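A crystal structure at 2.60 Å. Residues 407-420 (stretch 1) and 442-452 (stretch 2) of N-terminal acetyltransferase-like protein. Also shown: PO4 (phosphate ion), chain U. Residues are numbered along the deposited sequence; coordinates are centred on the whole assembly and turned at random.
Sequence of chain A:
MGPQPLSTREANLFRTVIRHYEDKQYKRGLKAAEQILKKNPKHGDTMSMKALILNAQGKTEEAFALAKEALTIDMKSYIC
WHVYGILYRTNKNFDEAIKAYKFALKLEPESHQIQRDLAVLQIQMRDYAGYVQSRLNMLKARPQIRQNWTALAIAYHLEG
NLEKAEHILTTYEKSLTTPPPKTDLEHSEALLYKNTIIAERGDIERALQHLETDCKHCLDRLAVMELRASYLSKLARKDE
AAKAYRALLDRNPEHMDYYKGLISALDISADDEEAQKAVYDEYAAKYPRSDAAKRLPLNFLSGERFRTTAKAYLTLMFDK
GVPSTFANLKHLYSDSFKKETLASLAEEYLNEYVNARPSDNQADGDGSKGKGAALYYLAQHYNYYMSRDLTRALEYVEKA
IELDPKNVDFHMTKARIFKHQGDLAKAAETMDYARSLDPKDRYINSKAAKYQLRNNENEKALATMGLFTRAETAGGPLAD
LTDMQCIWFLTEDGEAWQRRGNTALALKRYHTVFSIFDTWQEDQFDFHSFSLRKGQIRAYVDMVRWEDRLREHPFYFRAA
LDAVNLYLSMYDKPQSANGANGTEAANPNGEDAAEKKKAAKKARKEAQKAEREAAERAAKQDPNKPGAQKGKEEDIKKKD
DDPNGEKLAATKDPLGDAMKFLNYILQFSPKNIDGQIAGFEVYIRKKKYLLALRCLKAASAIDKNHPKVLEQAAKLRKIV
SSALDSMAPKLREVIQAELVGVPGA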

# COMPACT_ATOMS: atom_id res chain seq x y z
N ASN A 407 29.73 -0.98 -17.87
CA ASN A 407 28.35 -0.54 -17.77
C ASN A 407 27.46 -1.57 -17.09
O ASN A 407 27.20 -2.64 -17.65
CB ASN A 407 27.79 -0.24 -19.15
CG ASN A 407 26.47 0.49 -19.09
OD1 ASN A 407 25.48 -0.01 -18.54
ND2 ASN A 407 26.45 1.70 -19.65
N VAL A 408 26.98 -1.23 -15.90
CA VAL A 408 26.11 -2.11 -15.13
C VAL A 408 24.83 -2.49 -15.89
O VAL A 408 24.45 -3.66 -15.93
CB VAL A 408 25.72 -1.46 -13.78
CG1 VAL A 408 24.67 -2.28 -13.07
CG2 VAL A 408 26.97 -1.30 -12.89
N ASP A 409 24.15 -1.50 -16.47
CA ASP A 409 22.88 -1.77 -17.16
C ASP A 409 23.05 -2.64 -18.38
O ASP A 409 22.19 -3.45 -18.71
CB ASP A 409 22.21 -0.47 -17.58
CG ASP A 409 21.80 0.36 -16.41
OD1 ASP A 409 21.22 -0.22 -15.47
OD2 ASP A 409 22.07 1.58 -16.43
N PHE A 410 24.17 -2.47 -19.07
CA PHE A 410 24.46 -3.32 -20.21
C PHE A 410 24.52 -4.78 -19.77
O PHE A 410 23.81 -5.62 -20.31
CB PHE A 410 25.76 -2.88 -20.88
CG PHE A 410 25.66 -1.55 -21.58
CD1 PHE A 410 24.48 -0.81 -21.54
CD2 PHE A 410 26.74 -1.03 -22.28
CE1 PHE A 410 24.37 0.42 -22.18
CE2 PHE A 410 26.65 0.19 -22.92
CZ PHE A 410 25.46 0.92 -22.87
N HIS A 411 25.32 -5.10 -18.75
CA HIS A 411 25.43 -6.49 -18.31
C HIS A 411 24.12 -7.01 -17.72
O HIS A 411 23.82 -8.20 -17.83
CB HIS A 411 26.57 -6.64 -17.29
CG HIS A 411 27.93 -6.40 -17.87
ND1 HIS A 411 28.65 -7.39 -18.50
CD2 HIS A 411 28.69 -5.28 -17.93
CE1 HIS A 411 29.80 -6.89 -18.91
NE2 HIS A 411 29.85 -5.62 -18.58
N MET A 412 23.34 -6.12 -17.11
CA MET A 412 22.07 -6.49 -16.51
C MET A 412 21.12 -7.02 -17.57
O MET A 412 20.48 -8.06 -17.39
CB MET A 412 21.44 -5.29 -15.80
CG MET A 412 20.11 -5.59 -15.22
SD MET A 412 19.39 -4.24 -14.25
CE MET A 412 19.54 -2.85 -15.37
N THR A 413 21.03 -6.29 -18.68
CA THR A 413 20.20 -6.69 -19.80
C THR A 413 20.69 -8.01 -20.40
O THR A 413 19.88 -8.87 -20.79
CB THR A 413 20.17 -5.61 -20.89
OG1 THR A 413 19.31 -4.54 -20.47
CG2 THR A 413 19.64 -6.16 -22.20
N LYS A 414 22.00 -8.17 -20.47
CA LYS A 414 22.59 -9.38 -21.00
C LYS A 414 22.13 -10.62 -20.24
O LYS A 414 21.68 -11.60 -20.84
CB LYS A 414 24.11 -9.30 -20.95
CG LYS A 414 24.79 -10.45 -21.65
CD LYS A 414 26.24 -10.19 -21.79
CE LYS A 414 27.02 -11.40 -21.37
NZ LYS A 414 28.40 -11.29 -21.89
N ALA A 415 22.26 -10.55 -18.92
CA ALA A 415 21.75 -11.59 -18.03
C ALA A 415 20.27 -11.91 -18.30
O ALA A 415 19.86 -13.07 -18.22
CB ALA A 415 21.94 -11.17 -16.55
N ARG A 416 19.48 -10.89 -18.60
CA ARG A 416 18.05 -11.07 -18.78
C ARG A 416 17.76 -11.83 -20.07
O ARG A 416 16.78 -12.57 -20.16
CB ARG A 416 17.33 -9.72 -18.79
CG ARG A 416 15.82 -9.81 -18.89
CD ARG A 416 15.17 -8.43 -18.81
NE ARG A 416 15.21 -7.87 -17.46
CZ ARG A 416 16.08 -6.95 -17.05
NH1 ARG A 416 17.00 -6.47 -17.88
NH2 ARG A 416 16.03 -6.50 -15.80
N ILE A 417 18.64 -11.67 -21.05
CA ILE A 417 18.53 -12.39 -22.31
C ILE A 417 18.81 -13.87 -22.06
O ILE A 417 18.08 -14.76 -22.55
CB ILE A 417 19.49 -11.80 -23.36
CG1 ILE A 417 19.16 -10.32 -23.58
CG2 ILE A 417 19.41 -12.56 -24.67
CD1 ILE A 417 20.03 -9.63 -24.60
N PHE A 418 19.85 -14.14 -21.28
CA PHE A 418 20.16 -15.50 -20.87
C PHE A 418 18.96 -16.12 -20.18
O PHE A 418 18.53 -17.21 -20.53
CB PHE A 418 21.37 -15.55 -19.96
CG PHE A 418 22.66 -15.26 -20.66
CD1 PHE A 418 22.80 -15.56 -22.01
CD2 PHE A 418 23.72 -14.69 -19.98
CE1 PHE A 418 23.98 -15.30 -22.67
CE2 PHE A 418 24.90 -14.42 -20.63
CZ PHE A 418 25.04 -14.73 -21.98
N LYS A 419 18.43 -15.40 -19.19
CA LYS A 419 17.20 -15.81 -18.53
C LYS A 419 16.14 -16.24 -19.55
O LYS A 419 15.60 -17.35 -19.47
CB LYS A 419 16.64 -14.69 -17.65
CG LYS A 419 15.52 -15.15 -16.73
CD LYS A 419 14.76 -14.01 -16.10
CE LYS A 419 13.61 -13.58 -16.99
NZ LYS A 419 12.87 -12.40 -16.46
N HIS A 420 15.86 -15.38 -20.53
CA HIS A 420 14.85 -15.70 -21.55
C HIS A 420 15.28 -16.88 -22.41
O HIS A 420 14.43 -17.63 -22.89
CB HIS A 420 14.56 -14.50 -22.43
CG HIS A 420 13.89 -13.37 -21.70
ND1 HIS A 420 14.13 -12.05 -22.00
CD2 HIS A 420 12.98 -13.37 -20.71
CE1 HIS A 420 13.40 -11.28 -21.21
NE2 HIS A 420 12.69 -12.06 -20.41
N ARG A 442 21.93 -0.70 -4.37
CA ARG A 442 21.16 -1.85 -3.88
C ARG A 442 20.28 -2.50 -4.96
O ARG A 442 20.03 -3.70 -4.92
CB ARG A 442 20.30 -1.47 -2.68
CG ARG A 442 19.77 -2.71 -1.94
CD ARG A 442 19.04 -2.39 -0.65
NE ARG A 442 18.84 -3.60 0.14
CZ ARG A 442 18.26 -3.64 1.34
NH1 ARG A 442 17.82 -2.53 1.92
NH2 ARG A 442 18.14 -4.79 1.97
N TYR A 443 19.83 -1.71 -5.93
CA TYR A 443 18.97 -2.24 -6.98
C TYR A 443 19.61 -3.39 -7.70
O TYR A 443 18.99 -4.42 -7.89
CB TYR A 443 18.59 -1.17 -8.00
CG TYR A 443 17.67 -1.72 -9.08
CD1 TYR A 443 18.19 -2.43 -10.16
CD2 TYR A 443 16.29 -1.57 -8.99
CE1 TYR A 443 17.38 -2.96 -11.13
CE2 TYR A 443 15.47 -2.09 -9.95
CZ TYR A 443 16.02 -2.78 -11.03
OH TYR A 443 15.19 -3.29 -12.00
N ILE A 444 20.86 -3.22 -8.11
CA ILE A 444 21.55 -4.29 -8.81
C ILE A 444 21.85 -5.43 -7.82
O ILE A 444 21.85 -6.59 -8.19
CB ILE A 444 22.84 -3.80 -9.54
CG1 ILE A 444 23.33 -4.86 -10.53
CG2 ILE A 444 23.95 -3.39 -8.56
CD1 ILE A 444 22.23 -5.31 -11.52
N ASN A 445 22.08 -5.10 -6.56
CA ASN A 445 22.27 -6.16 -5.58
C ASN A 445 21.01 -7.02 -5.46
O ASN A 445 21.10 -8.25 -5.42
CB ASN A 445 22.65 -5.59 -4.21
CG ASN A 445 22.86 -6.67 -3.15
OD1 ASN A 445 21.90 -7.13 -2.54
ND2 ASN A 445 24.11 -7.06 -2.92
N SER A 446 19.85 -6.37 -5.44
CA SER A 446 18.57 -7.07 -5.34
C SER A 446 18.30 -7.96 -6.56
O SER A 446 17.75 -9.05 -6.43
CB SER A 446 17.42 -6.08 -5.16
OG SER A 446 17.60 -5.30 -3.98
N LYS A 447 18.66 -7.48 -7.74
CA LYS A 447 18.53 -8.25 -8.96
C LYS A 447 19.36 -9.54 -8.94
O LYS A 447 18.90 -10.62 -9.34
CB LYS A 447 18.94 -7.40 -10.15
CG LYS A 447 17.80 -6.77 -10.85
CD LYS A 447 17.06 -7.80 -11.66
CE LYS A 447 15.81 -7.19 -12.26
NZ LYS A 447 14.74 -7.00 -11.24
N ALA A 448 20.59 -9.42 -8.46
CA ALA A 448 21.49 -10.56 -8.44
C ALA A 448 20.94 -11.62 -7.49
O ALA A 448 20.82 -12.79 -7.86
CB ALA A 448 22.91 -10.13 -8.03
N ALA A 449 20.56 -11.21 -6.29
CA ALA A 449 19.95 -12.13 -5.34
C ALA A 449 18.72 -12.84 -5.93
O ALA A 449 18.53 -14.04 -5.73
CB ALA A 449 19.57 -11.40 -4.07
N LYS A 450 17.88 -12.10 -6.64
CA LYS A 450 16.67 -12.66 -7.22
C LYS A 450 17.04 -13.72 -8.24
O LYS A 450 16.51 -14.84 -8.22
CB LYS A 450 15.82 -11.57 -7.87
CG LYS A 450 14.58 -12.08 -8.59
CD LYS A 450 13.94 -10.99 -9.44
CE LYS A 450 12.71 -11.48 -10.19
NZ LYS A 450 11.96 -10.33 -10.79
N TYR A 451 17.96 -13.36 -9.14
CA TYR A 451 18.44 -14.29 -10.14
C TYR A 451 19.06 -15.56 -9.53
O TYR A 451 18.88 -16.66 -10.04
CB TYR A 451 19.43 -13.60 -11.08
CG TYR A 451 18.72 -12.93 -12.23
CD1 TYR A 451 17.60 -12.14 -12.00
CD2 TYR A 451 19.13 -13.11 -13.54
CE1 TYR A 451 16.92 -11.55 -13.03
CE2 TYR A 451 18.45 -12.51 -14.59
CZ TYR A 451 17.35 -11.73 -14.32
OH TYR A 451 16.66 -11.14 -15.36
N GLN A 452 19.74 -15.41 -8.41
CA GLN A 452 20.30 -16.57 -7.73
C GLN A 452 19.20 -17.46 -7.16
O GLN A 452 19.27 -18.70 -7.28
CB GLN A 452 21.29 -16.10 -6.66
CG GLN A 452 22.57 -15.51 -7.27
CD GLN A 452 23.43 -14.73 -6.28
OE1 GLN A 452 23.00 -14.45 -5.16
NE2 GLN A 452 24.64 -14.38 -6.70
P PO4 U . 13.64 -9.18 -14.28
O1 PO4 U . 14.83 -9.98 -14.76
O2 PO4 U . 12.40 -9.75 -14.92
O3 PO4 U . 13.51 -9.28 -12.78
O4 PO4 U . 13.84 -7.73 -14.66

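No hydrogen bond passes directly between these two helices; what polar bonding they share runs through a phosphate ion, probably acquired from the crystallisation liquor. The case illustrates how neighbouring helices can pack through apolar side chains at one end and let an anion gather their cationic side chains at the other.

Helices 408-420 and 442-452 run in nearly the same direction, 19° apart, but their axes come no closer than 11.9 Å. Beyond the first turn, each backbone bonds within its own helix, amide N to the carbonyl O four residues earlier, and Asn407 caps the first helix, its OD1 accepting from Phe410 N at 2.8 Å. Side chains must therefore bridge the gap, and the buried surface is modest, 359 Å² over both sides.

Near the N-terminal ends the contact is apolar. Val408 CG1 lies 3.9 Å from Ile444 CG1, and Met412, extended through chi1 and chi2, brings its SD to 4.1 Å from Ile444 CD1. The same sulfur sits at the edge of the Tyr443 ring, 3.9 Å from Tyr443 CE1, a sulfur-aromatic contact made in the ring plane rather than over its face.

Farther along, Tyr451 makes the largest contribution, pointing toward the first helix. Its CE2 lies 4.2 Å from Ala415 CB, while its OH packs 3.5 Å from Lys419 CD, a contact with the aliphatic part of the lysine.

Beyond the ring lies the phosphate. From the first helix, Arg416 NE and NH2 both donate to PO4 O4, at 3.1 and 2.8 Å, so the guanidinium grips one oxygen through its edge. From the second, Lys450 NZ donates to PO4 O3 at 2.7 Å and Lys447 NZ adds a weak bond to PO4 O3 at 3.0 Å. The anion's negative charge thus offsets the crowding of positive groups.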